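Local coordinates for protein ubiquitin conjugating enzyme (Plasmodium yoelii, PDB 2PWQ) that probably acts as a ubiquitin-conjugating (E2) enzyme, carrying ubiquitin as a thioester on a cysteine and passing it on toward target proteins, at residues 57-62 with 124-129; 65-70 with 131-136; 92-97 with 162-167; 98-101 with 106-109. All blocks are in the same frame, centred on the assembly; numbering follows the deposited sequence.

Contact 1: 57-62 with 124-129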
loop_
_atom_site.group_PDB
_atom_site.type_symbol
_atom_site.label_atom_id
_atom_site.label_comp_id
_atom_site.label_asym_id
_atom_site.label_seq_id
_atom_site.Cartn_x
_atom_site.Cartn_y
_atom_site.Cartn_z
ATOM N N GLY A 57 0.331 2.552 -7.224
ATOM C CA GLY A 57 0.591 3.404 -6.071
ATOM C C GLY A 57 2.029 3.377 -5.592
ATOM O O GLY A 57 2.737 2.389 -5.797
ATOM N N PHE A 58 2.492 4.501 -5.060
ATOM C CA PHE A 58 3.768 4.613 -4.356
ATOM C C PHE A 58 3.563 4.916 -2.858
ATOM O O PHE A 58 2.783 5.817 -2.488
ATOM C CB PHE A 58 4.618 5.720 -4.977
ATOM C CG PHE A 58 5.727 6.219 -4.085
ATOM C CD1 PHE A 58 6.892 5.448 -3.883
ATOM C CD2 PHE A 58 5.624 7.475 -3.458
ATOM C CE1 PHE A 58 7.917 5.919 -3.063
ATOM C CE2 PHE A 58 6.618 7.942 -2.657
ATOM C CZ PHE A 58 7.772 7.180 -2.433
ATOM N N ILE A 59 4.268 4.185 -2.012
ATOM C CA ILE A 59 4.391 4.523 -0.588
ATOM C C ILE A 59 5.849 4.633 -0.173
ATOM O O ILE A 59 6.672 3.695 -0.387
ATOM C CB ILE A 59 3.713 3.498 0.362
ATOM C CG1 ILE A 59 2.203 3.474 0.179
ATOM C CG2 ILE A 59 4.076 3.776 1.834
ATOM C CD1 ILE A 59 1.594 2.228 0.816
ATOM N N LYS A 60 6.159 5.762 0.447
ATOM C CA LYS A 60 7.460 5.979 1.023
ATOM C C LYS A 60 7.585 5.176 2.304
ATOM O O LYS A 60 6.716 5.251 3.185
ATOM C CB LYS A 60 7.686 7.466 1.315
ATOM C CG LYS A 60 9.136 7.757 1.689
ATOM C CD LYS A 60 9.426 9.190 1.983
ATOM C CE LYS A 60 9.562 9.450 3.469
ATOM N NZ LYS A 60 10.436 10.676 3.670
ATOM N N GLY A 61 8.674 4.410 2.404
ATOM C CA GLY A 61 9.010 3.711 3.628
ATOM C C GLY A 61 9.317 4.730 4.730
ATOM O O GLY A 61 10.159 5.593 4.550
ATOM N N PRO A 62 8.612 4.638 5.868
ATOM C CA PRO A 62 8.776 5.619 6.958
ATOM C C PRO A 62 10.142 5.702 7.651
ATOM O O PRO A 62 10.776 4.685 7.933
ATOM C CB PRO A 62 7.670 5.230 7.948
ATOM C CG PRO A 62 6.673 4.508 7.142
ATOM C CD PRO A 62 7.544 3.683 6.197
ATOM N N THR A 124 -6.108 7.691 1.353
ATOM C CA THR A 124 -6.208 7.345 2.768
ATOM C C THR A 124 -5.997 5.806 2.959
ATOM O O THR A 124 -5.382 5.384 3.943
ATOM C CB THR A 124 -7.410 8.049 3.541
ATOM O OG1 THR A 124 -8.674 7.604 3.047
ATOM C CG2 THR A 124 -7.333 9.601 3.383
ATOM N N ALA A 125 -6.448 4.989 2.009
ATOM C CA ALA A 125 -6.135 3.534 2.039
ATOM C C ALA A 125 -4.631 3.311 2.040
ATOM O O ALA A 125 -4.111 2.481 2.784
ATOM C CB ALA A 125 -6.789 2.780 0.871
ATOM N N LEU A 126 -3.940 4.080 1.210
ATOM C CA LEU A 126 -2.503 4.014 1.145
ATOM C C LEU A 126 -1.787 4.559 2.379
ATOM O O LEU A 126 -0.768 4.000 2.791
ATOM C CB LEU A 126 -1.973 4.676 -0.141
ATOM C CG LEU A 126 -2.456 4.086 -1.479
ATOM C CD1 LEU A 126 -1.966 4.960 -2.622
ATOM C CD2 LEU A 126 -2.033 2.624 -1.653
ATOM N N LEU A 127 -2.280 5.668 2.945
ATOM C CA LEU A 127 -1.716 6.184 4.195
ATOM C C LEU A 127 -1.849 5.128 5.300
ATOM O O LEU A 127 -0.966 4.986 6.135
ATOM C CB LEU A 127 -2.436 7.453 4.667
ATOM C CG LEU A 127 -2.021 8.823 4.111
ATOM C CD1 LEU A 127 -2.989 9.896 4.667
ATOM C CD2 LEU A 127 -0.527 9.233 4.400
ATOM N N SER A 128 -2.927 4.374 5.317
ATOM C CA SER A 128 -3.086 3.435 6.402
ATOM C C SER A 128 -2.194 2.201 6.180
ATOM O O SER A 128 -1.893 1.450 7.116
ATOM C CB SER A 128 -4.541 2.993 6.549
ATOM O OG SER A 128 -4.746 1.915 5.653
ATOM N N ILE A 129 -1.767 1.974 4.938
ATOM C CA ILE A 129 -0.854 0.880 4.681
ATOM C C ILE A 129 0.509 1.371 5.108
ATOM O O ILE A 129 1.250 0.628 5.743
ATOM C CB ILE A 129 -0.891 0.438 3.198
ATOM C CG1 ILE A 129 -2.227 -0.282 2.938
ATOM C CG2 ILE A 129 0.305 -0.541 2.863
ATOM C CD1 ILE A 129 -2.669 -0.284 1.492
#
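Ile59 on strand 54-60 packs against Leu126 and Ile129 on helix 122-134, and the side chains that meet are all apolar. The end methyl CD1 of Ile59 meets the branch methyl CG2 of Ile129 at 3.7 Å, the two side chains crossing at about a right angle. One carbon back, Ile59 CG1 lies 4.4 Å from Leu126 CB, a looser touch at the base of the leucine. With CG1 of Ile59 anti to the carbonyl carbon (chi1 -65°) and the chain continuing extended (chi2 164°), CD1 is carried forward to the helix backbone, where it stands 3.6 Å from Leu126 O in plain van der Waals contact. This is sheet-on-helix packing in the core of the ubiquitin-conjugating fold: one face of the four-stranded antiparallel sheet lies against helix 122-134. Leu126 also touches Ile43, Ile76 and Ile89 from the three other strands, and Ile129 reaches Ile89 and Phe91.

Polar bonds lie beside the apolar patch. Ser128, whose side chain starts away from the strand, donates through OG to Ala125 O at 3.0 Å, tilted out of the carbonyl plane. Ile129 N gives two weak bonds, to Ala125 O at 3.2 Å and to Leu126 O at 3.1 Å. Farther along the strand, Lys60 O accepts from the side-chain amide of Gln130, which links helix 122-134 to the strand.

Contact 2: 65-70 with 131-136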
loop_
_atom_site.group_PDB
_atom_site.type_symbol
_atom_site.label_atom_id
_atom_site.label_comp_id
_atom_site.label_asym_id
_atom_site.label_seq_id
_atom_site.Cartn_x
_atom_site.Cartn_y
_atom_site.Cartn_z
ATOM N N THR A 65 12.286 3.345 10.604
ATOM C CA THR A 65 11.757 1.978 10.556
ATOM C C THR A 65 12.705 1.191 9.676
ATOM O O THR A 65 13.547 1.782 9.013
ATOM C CB THR A 65 10.398 1.853 9.858
ATOM O OG1 THR A 65 10.567 2.023 8.441
ATOM C CG2 THR A 65 9.367 2.846 10.430
ATOM N N PRO A 66 12.547 -0.133 9.648
ATOM C CA PRO A 66 13.426 -0.870 8.705
ATOM C C PRO A 66 13.096 -0.605 7.208
ATOM O O PRO A 66 13.811 -1.084 6.327
ATOM C CB PRO A 66 13.210 -2.319 9.101
ATOM C CG PRO A 66 11.888 -2.389 9.737
ATOM C CD PRO A 66 11.668 -1.044 10.407
ATOM N N TYR A 67 12.071 0.219 6.945
ATOM C CA TYR A 67 11.623 0.517 5.587
ATOM C C TYR A 67 12.123 1.830 5.105
ATOM O O TYR A 67 11.806 2.259 4.000
ATOM C CB TYR A 67 10.108 0.341 5.433
ATOM C CG TYR A 67 9.702 -1.002 5.965
ATOM C CD1 TYR A 67 10.080 -2.192 5.298
ATOM C CD2 TYR A 67 9.045 -1.109 7.185
ATOM C CE1 TYR A 67 9.753 -3.421 5.815
ATOM C CE2 TYR A 67 8.692 -2.330 7.713
ATOM C CZ TYR A 67 9.047 -3.477 7.048
ATOM O OH TYR A 67 8.681 -4.666 7.595
ATOM N N GLU A 68 13.007 2.418 5.892
ATOM C CA GLU A 68 13.440 3.777 5.645
ATOM C C GLU A 68 14.304 3.827 4.390
ATOM O O GLU A 68 15.194 2.995 4.248
ATOM C CB GLU A 68 14.196 4.321 6.848
ATOM C CG GLU A 68 14.830 5.665 6.591
ATOM C CD GLU A 68 15.475 6.270 7.828
ATOM O OE1 GLU A 68 15.226 5.785 8.971
ATOM O OE2 GLU A 68 16.238 7.246 7.632
ATOM N N GLY A 69 14.062 4.810 3.512
ATOM C CA GLY A 69 14.740 4.918 2.205
ATOM C C GLY A 69 14.174 3.995 1.127
ATOM O O GLY A 69 14.715 3.914 -0.000
ATOM N N GLY A 70 13.116 3.268 1.481
ATOM C CA GLY A 70 12.405 2.400 0.549
ATOM C C GLY A 70 11.363 3.184 -0.220
ATOM O O GLY A 70 10.776 4.164 0.286
ATOM N N ALA A 131 1.067 3.403 7.456
ATOM C CA ALA A 131 1.003 3.290 8.922
ATOM C C ALA A 131 1.383 1.882 9.378
ATOM O O ALA A 131 2.179 1.735 10.297
ATOM C CB ALA A 131 -0.398 3.729 9.493
ATOM N N LEU A 132 0.816 0.859 8.732
ATOM C CA LEU A 132 1.240 -0.532 8.963
ATOM C C LEU A 132 2.756 -0.761 8.880
ATOM O O LEU A 132 3.312 -1.493 9.685
ATOM C CB LEU A 132 0.565 -1.461 7.998
ATOM C CG LEU A 132 -0.619 -2.219 8.510
ATOM C CD1 LEU A 132 -1.015 -3.246 7.497
ATOM C CD2 LEU A 132 -0.283 -2.878 9.876
ATOM N N LEU A 133 3.413 -0.140 7.910
ATOM C CA LEU A 133 4.877 -0.227 7.781
ATOM C C LEU A 133 5.549 0.269 9.065
ATOM O O LEU A 133 6.505 -0.340 9.593
ATOM C CB LEU A 133 5.358 0.601 6.587
ATOM C CG LEU A 133 5.531 -0.127 5.233
ATOM C CD1 LEU A 133 4.630 -1.394 5.065
ATOM C CD2 LEU A 133 5.354 0.832 4.098
ATOM N N SER A 134 5.036 1.400 9.553
ATOM C CA SER A 134 5.482 1.991 10.818
ATOM C C SER A 134 5.154 1.188 12.036
ATOM O O SER A 134 5.824 1.337 13.053
ATOM C CB SER A 134 4.816 3.347 11.025
ATOM O OG SER A 134 5.534 4.312 10.323
ATOM N N ASP A 135 4.120 0.366 11.969
ATOM C CA ASP A 135 3.621 -0.234 13.161
ATOM C C ASP A 135 3.039 -1.609 12.827
ATOM O O ASP A 135 1.809 -1.775 12.729
ATOM C CB ASP A 135 2.572 0.754 13.745
ATOM C CG ASP A 135 2.140 0.411 15.145
ATOM O OD1 ASP A 135 2.853 -0.356 15.826
ATOM O OD2 ASP A 135 1.098 0.964 15.581
ATOM N N PRO A 136 3.930 -2.627 12.648
ATOM C CA PRO A 136 3.453 -3.946 12.222
ATOM C C PRO A 136 2.548 -4.604 13.274
ATOM O O PRO A 136 2.760 -4.417 14.467
ATOM C CB PRO A 136 4.760 -4.767 11.990
ATOM C CG PRO A 136 5.887 -3.772 11.961
ATOM C CD PRO A 136 5.382 -2.601 12.848
#
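The ring of Tyr67 turns its edge to helix 122-134: Leu133 O sits near the ring plane, 3.5 Å from CE2, where the slightly positive aromatic hydrogens suit a carbonyl oxygen. On one face of the same ring lies CG of Pro66, the residue just before it, offset toward the rim. The ring of His97 also meets it, planes at about 40°. Leu133 CB comes in from beyond the rim, well out of the ring plane and on the side opposite Pro66 CG, 4.1 Å from Tyr67 CD2, and the two side chains cross at about a right angle. Beside this pair, Thr65 CG2 packs on Ser134 CA at 4.0 Å and also touches Ser134 OG.

The hydroxyl of Thr65 serves its own loop. With chi1 73°, OG1 sits between the backbone N and the carbonyl carbon and accepts from Tyr67 N at 2.8 Å (151° at the hydrogen), an ST turn; it also bonds to Pro62 O. A type I turn from Thr65 to Glu68, closed by Glu68 N to Thr65 O at 3.2 Å, runs into a type II turn from Tyr67 to Gly70, where Gly70 N bonds to Tyr67 O at 3.0 Å.

The buried phenol hydroxyl is satisfied by Trp96 O. Tyr67 thus fills the junction between the loop linking strands 54-60 and 71-77, the last turn of helix 122-134, and helix 154-168, whose Phe157, Ala161 and Thr165 touch its side chain.

Contact 3: 92-97 with 162-167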
loop_
_atom_site.group_PDB
_atom_site.type_symbol
_atom_site.label_atom_id
_atom_site.label_comp_id
_atom_site.label_asym_id
_atom_site.label_seq_id
_atom_site.Cartn_x
_atom_site.Cartn_y
_atom_site.Cartn_z
ATOM N N VAL A 92 3.653 -4.479 -5.088
ATOM C CA VAL A 92 4.373 -5.020 -6.234
ATOM C C VAL A 92 5.773 -5.225 -5.739
ATOM O O VAL A 92 6.359 -6.328 -5.908
ATOM C CB VAL A 92 4.342 -4.059 -7.468
ATOM C CG1 VAL A 92 5.431 -4.464 -8.574
ATOM C CG2 VAL A 92 2.943 -4.068 -8.068
ATOM N N THR A 93 6.310 -4.170 -5.108
ATOM C CA THR A 93 7.660 -4.222 -4.556
ATOM C C THR A 93 7.681 -5.313 -3.488
ATOM O O THR A 93 6.756 -5.452 -2.670
ATOM C CB THR A 93 8.039 -2.874 -3.959
ATOM O OG1 THR A 93 7.907 -1.877 -4.970
ATOM C CG2 THR A 93 9.463 -2.844 -3.484
ATOM N N LYS A 94 8.705 -6.148 -3.538
ATOM C CA LYS A 94 8.870 -7.207 -2.570
ATOM C C LYS A 94 9.308 -6.591 -1.249
ATOM O O LYS A 94 10.136 -5.660 -1.226
ATOM C CB LYS A 94 9.966 -8.171 -3.102
ATOM C CG LYS A 94 9.982 -9.476 -2.356
ATOM C CD LYS A 94 11.279 -10.187 -2.519
ATOM C CE LYS A 94 11.136 -11.345 -3.427
ATOM N NZ LYS A 94 9.885 -12.199 -3.395
ATOM N N ILE A 95 8.803 -7.144 -0.143
ATOM C CA ILE A 95 8.900 -6.522 1.172
ATOM C C ILE A 95 8.790 -7.609 2.262
ATOM O O ILE A 95 8.031 -8.591 2.111
ATOM C CB ILE A 95 7.835 -5.331 1.319
ATOM C CG1 ILE A 95 7.921 -4.609 2.680
ATOM C CG2 ILE A 95 6.376 -5.821 1.045
ATOM C CD1 ILE A 95 6.952 -3.410 2.890
ATOM N N TRP A 96 9.597 -7.444 3.323
ATOM C CA TRP A 96 9.625 -8.362 4.460
ATOM C C TRP A 96 8.867 -7.695 5.626
ATOM O O TRP A 96 9.422 -6.822 6.272
ATOM C CB TRP A 96 11.069 -8.583 4.900
ATOM C CG TRP A 96 11.242 -9.698 5.848
ATOM C CD1 TRP A 96 11.598 -9.613 7.153
ATOM C CD2 TRP A 96 11.109 -11.084 5.547
ATOM N NE1 TRP A 96 11.659 -10.860 7.707
ATOM C CE2 TRP A 96 11.381 -11.792 6.738
ATOM C CE3 TRP A 96 10.818 -11.800 4.368
ATOM C CZ2 TRP A 96 11.358 -13.199 6.808
ATOM C CZ3 TRP A 96 10.762 -13.207 4.434
ATOM C CH2 TRP A 96 11.053 -13.893 5.652
ATOM N N HIS A 97 7.652 -8.149 5.895
ATOM C CA HIS A 97 6.722 -7.532 6.847
ATOM C C HIS A 97 5.680 -8.562 7.279
ATOM O O HIS A 97 5.141 -9.284 6.433
ATOM C CB HIS A 97 5.985 -6.364 6.177
ATOM C CG HIS A 97 5.280 -5.449 7.149
ATOM N ND1 HIS A 97 4.024 -5.713 7.670
ATOM C CD2 HIS A 97 5.652 -4.252 7.650
ATOM C CE1 HIS A 97 3.681 -4.742 8.500
ATOM N NE2 HIS A 97 4.649 -3.838 8.505
ATOM N N SER A 162 15.290 -4.639 6.688
ATOM C CA SER A 162 16.234 -3.702 6.128
ATOM C C SER A 162 17.037 -4.157 4.847
ATOM O O SER A 162 17.174 -3.376 3.896
ATOM C CB SER A 162 17.179 -3.284 7.245
ATOM O OG SER A 162 18.098 -2.287 6.769
ATOM N N VAL A 163 17.563 -5.395 4.826
ATOM C CA VAL A 163 18.222 -5.940 3.637
ATOM C C VAL A 163 17.253 -5.841 2.461
ATOM O O VAL A 163 17.585 -5.266 1.438
ATOM C CB VAL A 163 18.730 -7.447 3.847
ATOM C CG1 VAL A 163 19.197 -8.112 2.508
ATOM C CG2 VAL A 163 19.870 -7.513 4.848
ATOM N N TRP A 164 16.067 -6.414 2.613
ATOM C CA TRP A 164 15.068 -6.411 1.567
ATOM C C TRP A 164 14.658 -5.030 1.056
ATOM O O TRP A 164 14.444 -4.866 -0.162
ATOM C CB TRP A 164 13.856 -7.228 1.986
ATOM C CG TRP A 164 14.089 -8.719 1.986
ATOM C CD1 TRP A 164 15.202 -9.383 2.423
ATOM C CD2 TRP A 164 13.154 -9.740 1.587
ATOM N NE1 TRP A 164 15.036 -10.737 2.276
ATOM C CE2 TRP A 164 13.778 -10.980 1.789
ATOM C CE3 TRP A 164 11.863 -9.718 1.055
ATOM C CZ2 TRP A 164 13.139 -12.170 1.522
ATOM C CZ3 TRP A 164 11.228 -10.893 0.811
ATOM C CH2 TRP A 164 11.862 -12.107 1.023
ATOM N N THR A 165 14.600 -4.034 1.954
ATOM C CA THR A 165 14.344 -2.657 1.552
ATOM C C THR A 165 15.452 -2.101 0.654
ATOM O O THR A 165 15.192 -1.449 -0.380
ATOM C CB THR A 165 14.224 -1.702 2.792
ATOM O OG1 THR A 165 13.140 -2.123 3.598
ATOM C CG2 THR A 165 13.998 -0.306 2.350
ATOM N N LYS A 166 16.693 -2.353 1.060
ATOM C CA LYS A 166 17.831 -1.760 0.374
ATOM C C LYS A 166 18.141 -2.577 -0.893
ATOM O O LYS A 166 18.827 -2.091 -1.770
ATOM C CB LYS A 166 19.057 -1.610 1.296
ATOM C CG LYS A 166 18.853 -0.631 2.437
ATOM C CD LYS A 166 20.149 -0.190 3.078
ATOM C CE LYS A 166 19.872 0.765 4.247
ATOM N NZ LYS A 166 19.024 1.985 3.880
ATOM N N THR A 167 17.565 -3.773 -0.992
ATOM C CA THR A 167 17.717 -4.646 -2.171
ATOM C C THR A 167 16.602 -4.476 -3.194
ATOM O O THR A 167 16.880 -4.266 -4.384
ATOM C CB THR A 167 17.785 -6.125 -1.734
ATOM O OG1 THR A 167 18.805 -6.244 -0.746
ATOM C CG2 THR A 167 18.106 -7.061 -2.920
#
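In the long loop that runs from strand 88-91 into the His-Pro-Asn (HPN) motif of the ubiquitin-conjugating fold, Lys94 and Trp96 hold between them the indole of Trp164 from helix 154-168. The two tryptophans form an edge-to-face pair, strongly tilted rather than perpendicular: the edge of Trp96 faces the Trp164 ring, six-membered ring centroids are 4.8 Å apart, and the planes meet at 55°. The closest atoms are Trp96 CE3 and Trp164 CH2, at 3.5 Å, and Trp96 CB reaches the inner part of the indole, 4.1 Å from Trp164 CD2.

Lys94 approaches obliquely from the other side of the indole plane. Its CG is anti to the backbone N (chi1 -166°), which runs the methylenes alongside the benzo ring, with CD 3.4 Å from Trp164 CZ3. The backbone joins in where Ile95 C lies 3.9 Å from Trp164 CE3. A bend at chi3 (-106°) and another at chi4 turn the end of the lysine away, and NZ bonds to Ser102 O.

Around the pair, Phe168 adds a second edge-to-face ring to Trp164, while the ring of Phe157 meets Trp96. The joint between loop and helix therefore rests on dispersion and on aromatic hydrogens directed at a pi face; the lysine contributes its carbon chain here and spends its ammonium group on a loop carbonyl.

Contact 4: 98-101 with 106-109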
loop_
_atom_site.group_PDB
_atom_site.type_symbol
_atom_site.label_atom_id
_atom_site.label_comp_id
_atom_site.label_asym_id
_atom_site.label_seq_id
_atom_site.Cartn_x
_atom_site.Cartn_y
_atom_site.Cartn_z
ATOM N N PRO A 98 5.385 -8.670 8.610
ATOM C CA PRO A 98 4.463 -9.724 9.054
ATOM C C PRO A 98 3.071 -9.614 8.457
ATOM O O PRO A 98 2.332 -10.601 8.391
ATOM C CB PRO A 98 4.416 -9.543 10.586
ATOM C CG PRO A 98 4.933 -8.138 10.818
ATOM C CD PRO A 98 5.946 -7.923 9.745
ATOM N N ASN A 99 2.688 -8.402 8.053
ATOM C CA ASN A 99 1.363 -8.206 7.504
ATOM C C ASN A 99 1.231 -8.205 5.983
ATOM O O ASN A 99 0.173 -7.809 5.448
ATOM C CB ASN A 99 0.772 -6.925 8.099
ATOM C CG ASN A 99 0.653 -7.005 9.601
ATOM O OD1 ASN A 99 0.019 -7.924 10.129
ATOM N ND2 ASN A 99 1.274 -6.077 10.293
ATOM N N ILE A 100 2.267 -8.717 5.285
ATOM C CA ILE A 100 2.331 -8.691 3.815
ATOM C C ILE A 100 3.045 -9.976 3.350
ATOM O O ILE A 100 4.109 -10.319 3.876
ATOM C CB ILE A 100 3.130 -7.465 3.285
ATOM C CG1 ILE A 100 2.676 -6.144 3.944
ATOM C CG2 ILE A 100 3.006 -7.323 1.757
ATOM C CD1 ILE A 100 3.695 -5.033 3.776
ATOM N N SER A 101 2.442 -10.691 2.408
ATOM C CA SER A 101 3.073 -11.891 1.840
ATOM C C SER A 101 4.435 -11.509 1.229
ATOM O O SER A 101 4.539 -10.619 0.353
ATOM C CB SER A 101 2.142 -12.583 0.846
ATOM O OG SER A 101 2.772 -13.689 0.213
ATOM N N ALA A 106 0.466 -9.603 -1.145
ATOM C CA ALA A 106 -0.887 -9.520 -0.632
ATOM C C ALA A 106 -0.922 -8.965 0.798
ATOM O O ALA A 106 -0.016 -9.203 1.592
ATOM C CB ALA A 106 -1.544 -10.844 -0.667
ATOM N N ILE A 107 -1.977 -8.212 1.100
ATOM C CA ILE A 107 -2.208 -7.684 2.455
ATOM C C ILE A 107 -3.643 -7.982 2.879
ATOM O O ILE A 107 -4.519 -8.189 2.028
ATOM C CB ILE A 107 -1.925 -6.178 2.533
ATOM C CG1 ILE A 107 -2.684 -5.428 1.447
ATOM C CG2 ILE A 107 -0.444 -5.920 2.417
ATOM C CD1 ILE A 107 -2.133 -4.055 1.158
ATOM N N CYS A 108 -3.899 -8.038 4.179
ATOM C CA CYS A 108 -5.283 -8.235 4.631
ATOM C C CYS A 108 -6.040 -6.907 4.656
ATOM O O CYS A 108 -5.704 -6.011 5.426
ATOM C CB CYS A 108 -5.335 -8.905 6.007
ATOM S SG CYS A 108 -7.028 -9.230 6.557
ATOM N N LEU A 109 -7.052 -6.776 3.810
ATOM C CA LEU A 109 -7.813 -5.532 3.758
ATOM C C LEU A 109 -9.230 -5.677 4.322
ATOM O O LEU A 109 -10.113 -4.883 3.981
ATOM C CB LEU A 109 -7.826 -4.948 2.325
ATOM C CG LEU A 109 -6.482 -4.613 1.645
ATOM C CD1 LEU A 109 -6.623 -4.638 0.128
ATOM C CD2 LEU A 109 -5.892 -3.287 2.119
HETATM O O HOH W 1 -2.146 -7.196 6.133
#
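Ile100 and Ile107 touch across the loop that joins the His-Pro-Asn (HPN) motif of the ubiquitin-conjugating fold, here His97 to Asn99, to Cys108, the predicted thioester-forming residue. The two isoleucines lie side by side and point the same way, but in different conformations. Ile100 has CG1 anti to its carbonyl carbon (chi1 -49°). In Ile107 it is CG2 that takes that place, while CG1 occupies the crowded position between the backbone N and the carbonyl carbon (chi1 52°). The branch methyl of Ile107 is thereby turned to its neighbour: CG2 presses on Ile100 CG1 at 3.5 Å, tighter than usual for two carbons, and lies 3.6 Å from Asn99 O. Phe91 touches both side chains, Leu133 touches Ile100 and Ile129 touches Ile107.

At Ser101 the backbones are joined directly. Ser101 N donates to Ala106 O at 3.0 Å, nearly straight (160° at the hydrogen) and in the carbonyl plane, and the same oxygen is approached by Ile100 CA at 3.3 Å. Ser101 OG, anti to its own N, is directed instead along the loop, where it bonds to Thr104 N.

Toward Cys108 the two segments move apart, and Leu109 follows as the N-cap of helix 110-115. A water lies in the gap; its distance to Asn99 O, 2.5 Å, is unusually short and therefore doubtful, while on the other side it accepts from Cys108 N at 2.8 Å.

How the contacts relate
Along the chain, contacts 1, 2 and 3 open at strand 54-60, the loop after it, and the loop after strand 88-91. Contact 4 opens last and closes first, a short loop lying within the spans of the other three. Helix 122-134 closes contact 1 and, with its last turn, contact 2; helix 154-168 closes contact 3. These three cross pairwise. Contact 1 ties sheet to central helix, contact 2 the loop after strand 54-60 to that helix's end; contact 3 adds helix 154-168 and contact 4 the loop carrying the predicted active-site cysteine. Gly61 N to Gly70 O, a probable hydrogen bond, joins contacts 1 and 2, Leu132 O with His97 NE2 contacts 2 and 3, and Ile100 packs on Ile95.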